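Local structure of glycoside hydrolase family protein (6Q2F) at residues Pro713-Tyr717 with Gly1068-His1072; Leu42-Lys47 with Trp931-Lys937; Gln704-Met710 with Arg1093-Trp1098. The protein is an alpha-L-rhamnosidase, a glycoside hydrolase that probably releases alpha-L-rhamnose from rhamnosides. Residues are numbered along the deposited sequence.

Contact 1: Pro713-Tyr717 with Gly1068-His1072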
loop_
_atom_site.group_PDB
_atom_site.type_symbol
_atom_site.label_atom_id
_atom_site.label_comp_id
_atom_site.label_asym_id
_atom_site.label_seq_id
_atom_site.Cartn_x
_atom_site.Cartn_y
_atom_site.Cartn_z
ATOM N N PRO A 713 24.498 14.263 3.620
ATOM C CA PRO A 713 24.563 13.438 4.841
ATOM C C PRO A 713 23.264 12.714 5.134
ATOM O O PRO A 713 23.300 11.562 5.564
ATOM C CB PRO A 713 24.910 14.452 5.945
ATOM C CG PRO A 713 25.616 15.563 5.214
ATOM C CD PRO A 713 24.842 15.664 3.901
ATOM N N TRP A 714 22.119 13.357 4.889
ATOM C CA TRP A 714 20.819 12.698 5.044
ATOM C C TRP A 714 20.690 11.513 4.091
ATOM O O TRP A 714 20.320 10.412 4.501
ATOM C CB TRP A 714 19.706 13.740 4.819
ATOM C CG TRP A 714 18.268 13.247 4.599
ATOM C CD1 TRP A 714 17.472 13.523 3.515
ATOM C CD2 TRP A 714 17.467 12.426 5.479
ATOM N NE1 TRP A 714 16.237 12.936 3.669
ATOM C CE2 TRP A 714 16.202 12.268 4.866
ATOM C CE3 TRP A 714 17.691 11.824 6.721
ATOM C CZ2 TRP A 714 15.176 11.514 5.441
ATOM C CZ3 TRP A 714 16.657 11.071 7.300
ATOM C CH2 TRP A 714 15.427 10.926 6.658
ATOM N N VAL A 715 21.024 11.707 2.814
ATOM C CA VAL A 715 20.940 10.601 1.863
ATOM C C VAL A 715 21.938 9.506 2.236
ATOM O O VAL A 715 21.649 8.311 2.098
ATOM C CB VAL A 715 21.143 11.121 0.428
ATOM C CG1 VAL A 715 21.095 9.978 -0.583
ATOM C CG2 VAL A 715 20.067 12.180 0.088
ATOM N N ASP A 716 23.122 9.895 2.739
ATOM C CA ASP A 716 24.098 8.902 3.185
ATOM C C ASP A 716 23.543 8.077 4.340
ATOM O O ASP A 716 23.808 6.878 4.451
ATOM C CB ASP A 716 25.392 9.587 3.627
ATOM C CG ASP A 716 26.299 9.973 2.468
ATOM O OD1 ASP A 716 26.195 9.393 1.375
ATOM O OD2 ASP A 716 27.165 10.839 2.688
ATOM N N TYR A 717 22.797 8.718 5.234
ATOM C CA TYR A 717 22.167 7.995 6.330
ATOM C C TYR A 717 21.207 6.948 5.796
ATOM O O TYR A 717 21.191 5.800 6.271
ATOM C CB TYR A 717 21.450 8.996 7.235
ATOM C CG TYR A 717 20.553 8.379 8.276
ATOM C CD1 TYR A 717 19.220 8.060 7.987
ATOM C CD2 TYR A 717 21.034 8.114 9.549
ATOM C CE1 TYR A 717 18.399 7.512 8.960
ATOM C CE2 TYR A 717 20.225 7.573 10.516
ATOM C CZ TYR A 717 18.919 7.268 10.217
ATOM O OH TYR A 717 18.136 6.745 11.203
ATOM N N GLY A 1068 31.835 16.941 9.416
ATOM C CA GLY A 1068 30.531 16.324 9.300
ATOM C C GLY A 1068 29.439 17.370 9.340
ATOM O O GLY A 1068 29.695 18.574 9.438
ATOM N N THR A 1069 28.202 16.896 9.220
ATOM C CA THR A 1069 27.065 17.783 9.411
ATOM C C THR A 1069 26.041 17.124 10.320
ATOM O O THR A 1069 25.732 15.938 10.176
ATOM C CB THR A 1069 26.459 18.246 8.061
ATOM O OG1 THR A 1069 25.097 17.853 7.923
ATOM C CG2 THR A 1069 27.321 17.817 6.904
ATOM N N ALA A 1070 25.578 17.899 11.296
ATOM C CA ALA A 1070 24.628 17.446 12.296
ATOM C C ALA A 1070 23.239 17.862 11.831
ATOM O O ALA A 1070 22.980 19.056 11.615
ATOM C CB ALA A 1070 24.966 18.059 13.659
ATOM N N TRP A 1071 22.353 16.876 11.639
ATOM C CA TRP A 1071 21.024 17.164 11.120
ATOM C C TRP A 1071 19.895 16.669 12.012
ATOM O O TRP A 1071 18.730 16.798 11.629
ATOM C CB TRP A 1071 20.855 16.585 9.704
ATOM C CG TRP A 1071 21.241 15.125 9.559
ATOM C CD1 TRP A 1071 22.467 14.634 9.226
ATOM C CD2 TRP A 1071 20.391 13.990 9.742
ATOM N NE1 TRP A 1071 22.438 13.263 9.199
ATOM C CE2 TRP A 1071 21.170 12.843 9.498
ATOM C CE3 TRP A 1071 19.042 13.830 10.076
ATOM C CZ2 TRP A 1071 20.646 11.544 9.585
ATOM C CZ3 TRP A 1071 18.526 12.534 10.161
ATOM C CH2 TRP A 1071 19.333 11.414 9.922
ATOM N N HIS A 1072 20.197 16.140 13.201
ATOM C CA HIS A 1072 19.155 15.803 14.160
ATOM C C HIS A 1072 19.773 15.808 15.551
ATOM O O HIS A 1072 20.994 15.751 15.702
ATOM C CB HIS A 1072 18.493 14.446 13.832
ATOM C CG HIS A 1072 19.371 13.261 14.091
ATOM N ND1 HIS A 1072 19.656 12.806 15.363
ATOM C CD2 HIS A 1072 20.024 12.431 13.240
ATOM C CE1 HIS A 1072 20.447 11.749 15.287
ATOM N NE2 HIS A 1072 20.686 11.499 14.010
HETATM O O HOH W 1 24.554 11.451 8.062
#
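A single indole, that of W1071, is used twice in this contact, once by its face and once by its edge. W714 turns an edge toward the face of W1071 in an offset edge-to-face pair, the six-membered rings having centroids 5.2 Å apart and planes at 70°. W1071 in turn directs its own edge at the face of Y717, with centroids 4.9 Å apart and planes at 80°. The closest atoms are W714 CE3 and W1071 CZ3 at 3.6 Å, and Y717 CG and W1071 CZ2 at 3.4 Å. W714 and Y717 stand three residues apart on one helix, so they can reach the same ring together. P713, one residue earlier, extends the apolar surface: its CB is 4.1 Å from W1071 CD1, and its CG packs tightly at 3.3 Å from T1069 CG2. The segments share no direct hydrogen bond. Instead a water donates to P713 O at 2.8 Å and accepts from W1071 NE1 at 3.0 Å, satisfying the indole nitrogen, while P713 O also receives the helical bond from Y717 N at 2.9 Å. T1069 OG1, by contrast, is buried without a partner in the model. The hydroxyl of Y717 is engaged elsewhere, with D665 and K661. Segment 713-717 belongs to helix 712-726, which follows the eighth parallel strand of the barrel; segment 1068-1072 runs off edge strand 1065-1070. The result is an aromatic cluster at a domain interface, docking a galactose-binding-like beta-sandwich against a (beta/alpha)8 barrel.

Contact 2: Leu42-Lys47 with Trp931-Lys937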
loop_
_atom_site.group_PDB
_atom_site.type_symbol
_atom_site.label_atom_id
_atom_site.label_comp_id
_atom_site.label_asym_id
_atom_site.label_seq_id
_atom_site.Cartn_x
_atom_site.Cartn_y
_atom_site.Cartn_z
ATOM N N LEU A 42 32.372 -4.972 4.335
ATOM C CA LEU A 42 31.150 -4.323 4.781
ATOM C C LEU A 42 31.452 -2.983 5.453
ATOM O O LEU A 42 30.675 -2.027 5.322
ATOM C CB LEU A 42 30.378 -5.242 5.719
ATOM C CG LEU A 42 28.964 -4.783 6.068
ATOM C CD1 LEU A 42 28.107 -4.672 4.803
ATOM C CD2 LEU A 42 28.330 -5.742 7.109
ATOM N N GLU A 43 32.591 -2.889 6.151
ATOM C CA GLU A 43 32.970 -1.625 6.780
ATOM C C GLU A 43 33.229 -0.548 5.739
ATOM O O GLU A 43 32.822 0.603 5.916
ATOM C CB GLU A 43 34.204 -1.807 7.660
ATOM C CG GLU A 43 33.982 -2.645 8.931
ATOM C CD GLU A 43 33.957 -4.143 8.668
ATOM O OE1 GLU A 43 34.277 -4.568 7.538
ATOM O OE2 GLU A 43 33.613 -4.900 9.600
ATOM N N GLN A 44 33.917 -0.902 4.653
ATOM C CA GLN A 44 34.183 0.068 3.594
ATOM C C GLN A 44 32.900 0.452 2.871
ATOM O O GLN A 44 32.657 1.631 2.607
ATOM C CB GLN A 44 35.204 -0.494 2.603
ATOM C CG GLN A 44 36.598 -0.693 3.207
ATOM C CD GLN A 44 37.514 -1.537 2.327
ATOM O OE1 GLN A 44 37.093 -2.535 1.730
ATOM N NE2 GLN A 44 38.783 -1.135 2.247
ATOM N N ALA A 45 32.065 -0.539 2.536
ATOM C CA ALA A 45 30.790 -0.226 1.903
ATOM C C ALA A 45 29.947 0.660 2.809
ATOM O O ALA A 45 29.270 1.578 2.337
ATOM C CB ALA A 45 30.045 -1.515 1.547
ATOM N N PHE A 46 29.978 0.398 4.124
ATOM C CA PHE A 46 29.213 1.229 5.051
ATOM C C PHE A 46 29.729 2.658 5.066
ATOM O O PHE A 46 28.938 3.599 5.177
ATOM C CB PHE A 46 29.263 0.619 6.446
ATOM C CG PHE A 46 28.281 1.205 7.419
ATOM C CD1 PHE A 46 26.920 1.061 7.225
ATOM C CD2 PHE A 46 28.727 1.858 8.553
ATOM C CE1 PHE A 46 26.006 1.580 8.141
ATOM C CE2 PHE A 46 27.826 2.379 9.480
ATOM C CZ PHE A 46 26.456 2.232 9.269
ATOM N N LYS A 47 31.036 2.851 4.935
ATOM C CA LYS A 47 31.545 4.213 4.867
ATOM C C LYS A 47 31.060 4.925 3.598
ATOM O O LYS A 47 30.597 6.073 3.666
ATOM C CB LYS A 47 33.069 4.213 4.953
ATOM C CG LYS A 47 33.634 5.569 5.345
ATOM C CD LYS A 47 32.847 6.175 6.516
ATOM C CE LYS A 47 33.426 7.514 6.960
ATOM N NZ LYS A 47 33.446 8.503 5.837
ATOM N N TRP A 931 27.172 0.211 14.844
ATOM C CA TRP A 931 27.436 0.895 13.583
ATOM C C TRP A 931 26.449 2.038 13.424
ATOM O O TRP A 931 25.242 1.841 13.558
ATOM C CB TRP A 931 27.329 -0.054 12.389
ATOM C CG TRP A 931 28.393 -1.091 12.323
ATOM C CD1 TRP A 931 29.037 -1.677 13.373
ATOM C CD2 TRP A 931 28.947 -1.679 11.134
ATOM N NE1 TRP A 931 29.962 -2.589 12.914
ATOM C CE2 TRP A 931 29.922 -2.613 11.545
ATOM C CE3 TRP A 931 28.725 -1.492 9.762
ATOM C CZ2 TRP A 931 30.667 -3.363 10.643
ATOM C CZ3 TRP A 931 29.463 -2.242 8.860
ATOM C CH2 TRP A 931 30.424 -3.170 9.304
ATOM N N HIS A 932 26.966 3.236 13.155
ATOM C CA HIS A 932 26.138 4.432 13.120
ATOM C C HIS A 932 25.939 4.874 11.682
ATOM O O HIS A 932 26.922 5.223 11.013
ATOM C CB HIS A 932 26.782 5.559 13.928
ATOM C CG HIS A 932 26.964 5.243 15.374
ATOM N ND1 HIS A 932 25.940 5.342 16.292
ATOM C CD2 HIS A 932 28.067 4.874 16.070
ATOM C CE1 HIS A 932 26.407 5.033 17.491
ATOM N NE2 HIS A 932 27.692 4.744 17.383
ATOM N N PRO A 933 24.714 4.880 11.155
ATOM C CA PRO A 933 24.534 5.319 9.756
ATOM C C PRO A 933 24.744 6.810 9.550
ATOM O O PRO A 933 24.959 7.224 8.400
ATOM C CB PRO A 933 23.092 4.894 9.428
ATOM C CG PRO A 933 22.412 4.735 10.765
ATOM C CD PRO A 933 23.503 4.240 11.705
ATOM N N GLU A 934 24.671 7.633 10.609
ATOM C CA GLU A 934 24.970 9.058 10.462
ATOM C C GLU A 934 26.373 9.263 9.926
ATOM O O GLU A 934 26.614 10.172 9.128
ATOM C CB GLU A 934 24.834 9.802 11.794
ATOM C CG GLU A 934 23.414 10.042 12.299
ATOM C CD GLU A 934 22.840 8.837 13.028
ATOM O OE1 GLU A 934 23.433 7.747 12.916
ATOM O OE2 GLU A 934 21.799 8.980 13.699
ATOM N N THR A 935 27.318 8.439 10.367
ATOM C CA THR A 935 28.732 8.689 10.145
ATOM C C THR A 935 29.426 7.604 9.355
ATOM O O THR A 935 30.502 7.865 8.806
ATOM C CB THR A 935 29.464 8.830 11.485
ATOM O OG1 THR A 935 29.306 7.623 12.233
ATOM C CG2 THR A 935 28.908 10.014 12.301
ATOM N N GLY A 936 28.871 6.397 9.302
ATOM C CA GLY A 936 29.568 5.305 8.660
ATOM C C GLY A 936 30.679 4.728 9.491
ATOM O O GLY A 936 31.547 4.038 8.949
ATOM N N LYS A 937 30.674 4.988 10.798
ATOM C CA LYS A 937 31.694 4.515 11.716
ATOM C C LYS A 937 31.110 3.477 12.665
ATOM O O LYS A 937 29.901 3.448 12.922
ATOM C CB LYS A 937 32.295 5.677 12.521
ATOM C CG LYS A 937 33.167 6.623 11.710
ATOM C CD LYS A 937 33.194 8.042 12.318
ATOM C CE LYS A 937 33.223 8.026 13.852
ATOM N NZ LYS A 937 32.757 9.327 14.472
HETATM O O HOH W 2 32.547 1.556 8.384
#
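F46 overlaps the indole of W931 obliquely: W931 CE3 lies over one face of the phenyl ring, 3.6 Å from F46 CD2, with the six-membered rings' centroids 5.1 Å apart and planes at 52°. The rest of the phenyl ring fits into the turn that follows W931: F46 CE2 comes within 3.4 Å of H932 O and 3.5 Å of G936 CA, and F46 CZ lies 3.7 Å from P933 CA. L42, one helical turn earlier, adds its CG at 3.8 Å from W931 CZ3, and its carbonyl and the E43 carboxylate approach the indole edge near the ring plane.

The partner of this short helix is the turn of a beta-hairpin joining strands 926-932 and 937-946. G936 N bonds to H932 O at 2.8 Å, H932 N bonds to K937 O at 3.0 Å, and T935 OG1 accepts from K937 N at 3.3 Å in an ST turn. G936, with a phi of 77°, brings the two backbones nearest, its CA 4.4 Å from K47 CA. A CB there would clash with K47 CD, so the lack of a side chain allows the close approach. K47 lays its aliphatic part along the turn, CD being 3.5 Å from G936 O. R720 of helix 712-726 bonds to the carbonyls of F46, K47 and P933, tying both segments to that helix.

With no direct hydrogen bond between the segments, the contact depends mainly on apolar packing around F46 and W931, and the acceptor carbonyls E43 O and G936 O are joined only through a water that donates to both, each at 2.7 Å.

Contact 3: Gln704-Met710 with Arg1093-Trp1098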
loop_
_atom_site.group_PDB
_atom_site.type_symbol
_atom_site.label_atom_id
_atom_site.label_comp_id
_atom_site.label_asym_id
_atom_site.label_seq_id
_atom_site.Cartn_x
_atom_site.Cartn_y
_atom_site.Cartn_z
ATOM N N GLN A 704 15.779 22.725 -5.723
ATOM C CA GLN A 704 15.283 23.993 -5.212
ATOM C C GLN A 704 14.996 23.959 -3.712
ATOM O O GLN A 704 14.763 25.017 -3.122
ATOM C CB GLN A 704 14.002 24.397 -5.966
ATOM C CG GLN A 704 14.161 24.580 -7.481
ATOM C CD GLN A 704 14.992 25.795 -7.862
ATOM O OE1 GLN A 704 16.097 25.996 -7.378
ATOM N NE2 GLN A 704 14.453 26.607 -8.753
ATOM N N GLU A 705 14.971 22.774 -3.078
ATOM C CA GLU A 705 14.805 22.734 -1.627
ATOM C C GLU A 705 15.852 23.627 -0.963
ATOM O O GLU A 705 16.982 23.740 -1.441
ATOM C CB GLU A 705 14.906 21.283 -1.122
ATOM C CG GLU A 705 14.694 21.059 0.396
ATOM C CD GLU A 705 13.362 21.586 0.927
ATOM O OE1 GLU A 705 13.232 22.816 1.115
ATOM O OE2 GLU A 705 12.446 20.780 1.187
ATOM N N SER A 706 15.463 24.288 0.131
ATOM C CA SER A 706 16.361 25.263 0.754
ATOM C C SER A 706 17.650 24.603 1.238
ATOM O O SER A 706 18.746 25.150 1.064
ATOM C CB SER A 706 15.654 25.981 1.908
ATOM O OG SER A 706 14.947 25.070 2.722
ATOM N N TRP A 707 17.547 23.407 1.815
ATOM C CA TRP A 707 18.713 22.677 2.290
ATOM C C TRP A 707 19.227 21.668 1.263
ATOM O O TRP A 707 19.975 20.748 1.625
ATOM C CB TRP A 707 18.388 21.979 3.615
ATOM C CG TRP A 707 17.087 21.216 3.604
ATOM C CD1 TRP A 707 15.837 21.728 3.821
ATOM C CD2 TRP A 707 16.911 19.808 3.388
ATOM N NE1 TRP A 707 14.890 20.725 3.739
ATOM C CE2 TRP A 707 15.526 19.537 3.480
ATOM C CE3 TRP A 707 17.788 18.749 3.139
ATOM C CZ2 TRP A 707 14.994 18.246 3.324
ATOM C CZ3 TRP A 707 17.265 17.473 2.987
ATOM C CH2 TRP A 707 15.872 17.232 3.076
ATOM N N ALA A 708 18.854 21.837 -0.009
ATOM C CA ALA A 708 19.147 20.818 -1.013
ATOM C C ALA A 708 20.644 20.590 -1.170
ATOM O O ALA A 708 21.089 19.449 -1.340
ATOM C CB ALA A 708 18.538 21.209 -2.351
ATOM N N GLU A 709 21.447 21.655 -1.131
ATOM C CA GLU A 709 22.877 21.431 -1.284
ATOM C C GLU A 709 23.525 20.919 -0.005
ATOM O O GLU A 709 24.742 20.721 0.023
ATOM C CB GLU A 709 23.567 22.703 -1.761
ATOM C CG GLU A 709 23.102 23.132 -3.155
ATOM C CD GLU A 709 23.288 22.037 -4.200
ATOM O OE1 GLU A 709 22.482 21.997 -5.169
ATOM O OE2 GLU A 709 24.220 21.219 -4.060
HETATM N N MSE A 710 22.751 20.684 1.042
HETATM C CA MSE A 710 23.295 20.043 2.229
HETATM C C MSE A 710 22.577 18.738 2.566
HETATM O O MSE A 710 22.576 18.312 3.708
HETATM C CB MSE A 710 23.252 21.008 3.415
HETATM C CG MSE A 710 24.336 22.089 3.333
HETATM SE SE MSE A 710 24.201 23.460 4.745
HETATM C CE MSE A 710 23.942 22.240 6.276
ATOM N N ARG A 1093 27.703 26.010 8.740
ATOM C CA ARG A 1093 26.743 26.368 7.713
ATOM C C ARG A 1093 25.409 25.755 8.115
ATOM O O ARG A 1093 25.254 24.521 8.098
ATOM C CB ARG A 1093 27.224 25.887 6.348
ATOM C CG ARG A 1093 28.361 26.751 5.793
ATOM C CD ARG A 1093 29.091 26.104 4.622
ATOM N NE ARG A 1093 28.206 25.828 3.494
ATOM C CZ ARG A 1093 27.792 24.613 3.147
ATOM N NH1 ARG A 1093 28.180 23.539 3.837
ATOM N NH2 ARG A 1093 26.992 24.474 2.105
ATOM N N VAL A 1094 24.471 26.599 8.546
ATOM C CA VAL A 1094 23.160 26.147 8.996
ATOM C C VAL A 1094 22.148 26.382 7.889
ATOM O O VAL A 1094 22.025 27.500 7.372
ATOM C CB VAL A 1094 22.704 26.854 10.279
ATOM C CG1 VAL A 1094 21.344 26.295 10.692
ATOM C CG2 VAL A 1094 23.733 26.672 11.386
ATOM N N ALA A 1095 21.420 25.330 7.538
ATOM C CA ALA A 1095 20.325 25.386 6.584
ATOM C C ALA A 1095 19.010 25.192 7.327
ATOM O O ALA A 1095 18.930 24.380 8.260
ATOM C CB ALA A 1095 20.475 24.295 5.515
ATOM N N ASN A 1096 17.977 25.923 6.912
ATOM C CA ASN A 1096 16.629 25.720 7.431
ATOM C C ASN A 1096 15.706 25.396 6.254
ATOM O O ASN A 1096 16.170 25.159 5.138
ATOM C CB ASN A 1096 16.158 26.943 8.215
ATOM C CG ASN A 1096 16.124 28.195 7.365
ATOM O OD1 ASN A 1096 16.724 28.237 6.287
ATOM N ND2 ASN A 1096 15.434 29.229 7.851
ATOM N N THR A 1097 14.398 25.385 6.511
ATOM C CA THR A 1097 13.402 25.131 5.476
ATOM C C THR A 1097 12.964 26.442 4.816
ATOM O O THR A 1097 13.283 27.542 5.271
ATOM C CB THR A 1097 12.170 24.434 6.051
ATOM O OG1 THR A 1097 11.519 25.316 6.977
ATOM C CG2 THR A 1097 12.539 23.108 6.748
ATOM N N TRP A 1098 12.201 26.305 3.727
ATOM C CA TRP A 1098 11.615 27.460 3.048
ATOM C C TRP A 1098 10.471 28.099 3.809
ATOM O O TRP A 1098 9.961 29.126 3.345
ATOM C CB TRP A 1098 11.082 27.063 1.670
ATOM C CG TRP A 1098 12.103 27.093 0.606
ATOM C CD1 TRP A 1098 12.639 26.009 -0.062
ATOM C CD2 TRP A 1098 12.739 28.256 0.069
ATOM N NE1 TRP A 1098 13.563 26.448 -0.990
ATOM C CE2 TRP A 1098 13.636 27.820 -0.934
ATOM C CE3 TRP A 1098 12.623 29.633 0.322
ATOM C CZ2 TRP A 1098 14.429 28.713 -1.670
ATOM C CZ3 TRP A 1098 13.406 30.518 -0.419
ATOM C CH2 TRP A 1098 14.298 30.054 -1.400
HETATM O O HOH W 3 27.178 22.069 0.402
#
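This is a buried interdomain contact, in which the loop leading from the (beta/alpha)8 barrel into helix 712-726 packs on the end of strand 1086-1095 in the galactose-binding-like beta-sandwich. A type I turn from E705 to A708, with A708 N bonded to E705 O at 3.0 Å, brings S706 and W707 up to the strand end. S706 OG donates to N1096 O at 2.7 Å, and W1098 NE1 donates to Q704 O at 2.8 Å, so each segment gives one side-chain donor to a backbone carbonyl of the other. Apolar packing flanks these bonds: W707 CB lies 3.7 Å from A1095 CB, and the selenium of selenomethionine M710 lies 3.9 Å from the same A1095 CB and sits over one face of the R1093 guanidinium, whose NH1 is hydrogen-bonded to Q1059. W707 NE1 is held on the barrel side by F655 O. Next to the W1098 NE1 bond to Q704 O, S706 CB sits over the face of the W1098 indole in a CH-pi contact, 3.7 Å from the centroid of the five-membered ring.

Contacts 1 and 3 are buried and join the same two domains, both reaching the six-stranded sheet of the C-terminal sandwich; contact 2 is partly exposed and attaches the N-terminal helix to a hairpin of a different sheet. Contact 1 lies between the others. Its H1072 NE2 meets E934 OE2 of contact 2 at 2.8 Å, a probable hydrogen bond, and its W714 CD1 packs 4.0 Å from W707 CZ3 of contact 3. Contacts 2 and 3 do not touch, their nearest atoms being about 11 Å apart. Direct hydrogen bonds cross only contact 3; contacts 1 and 2 rely on aromatic packing, yet a water bridges the segments in all three.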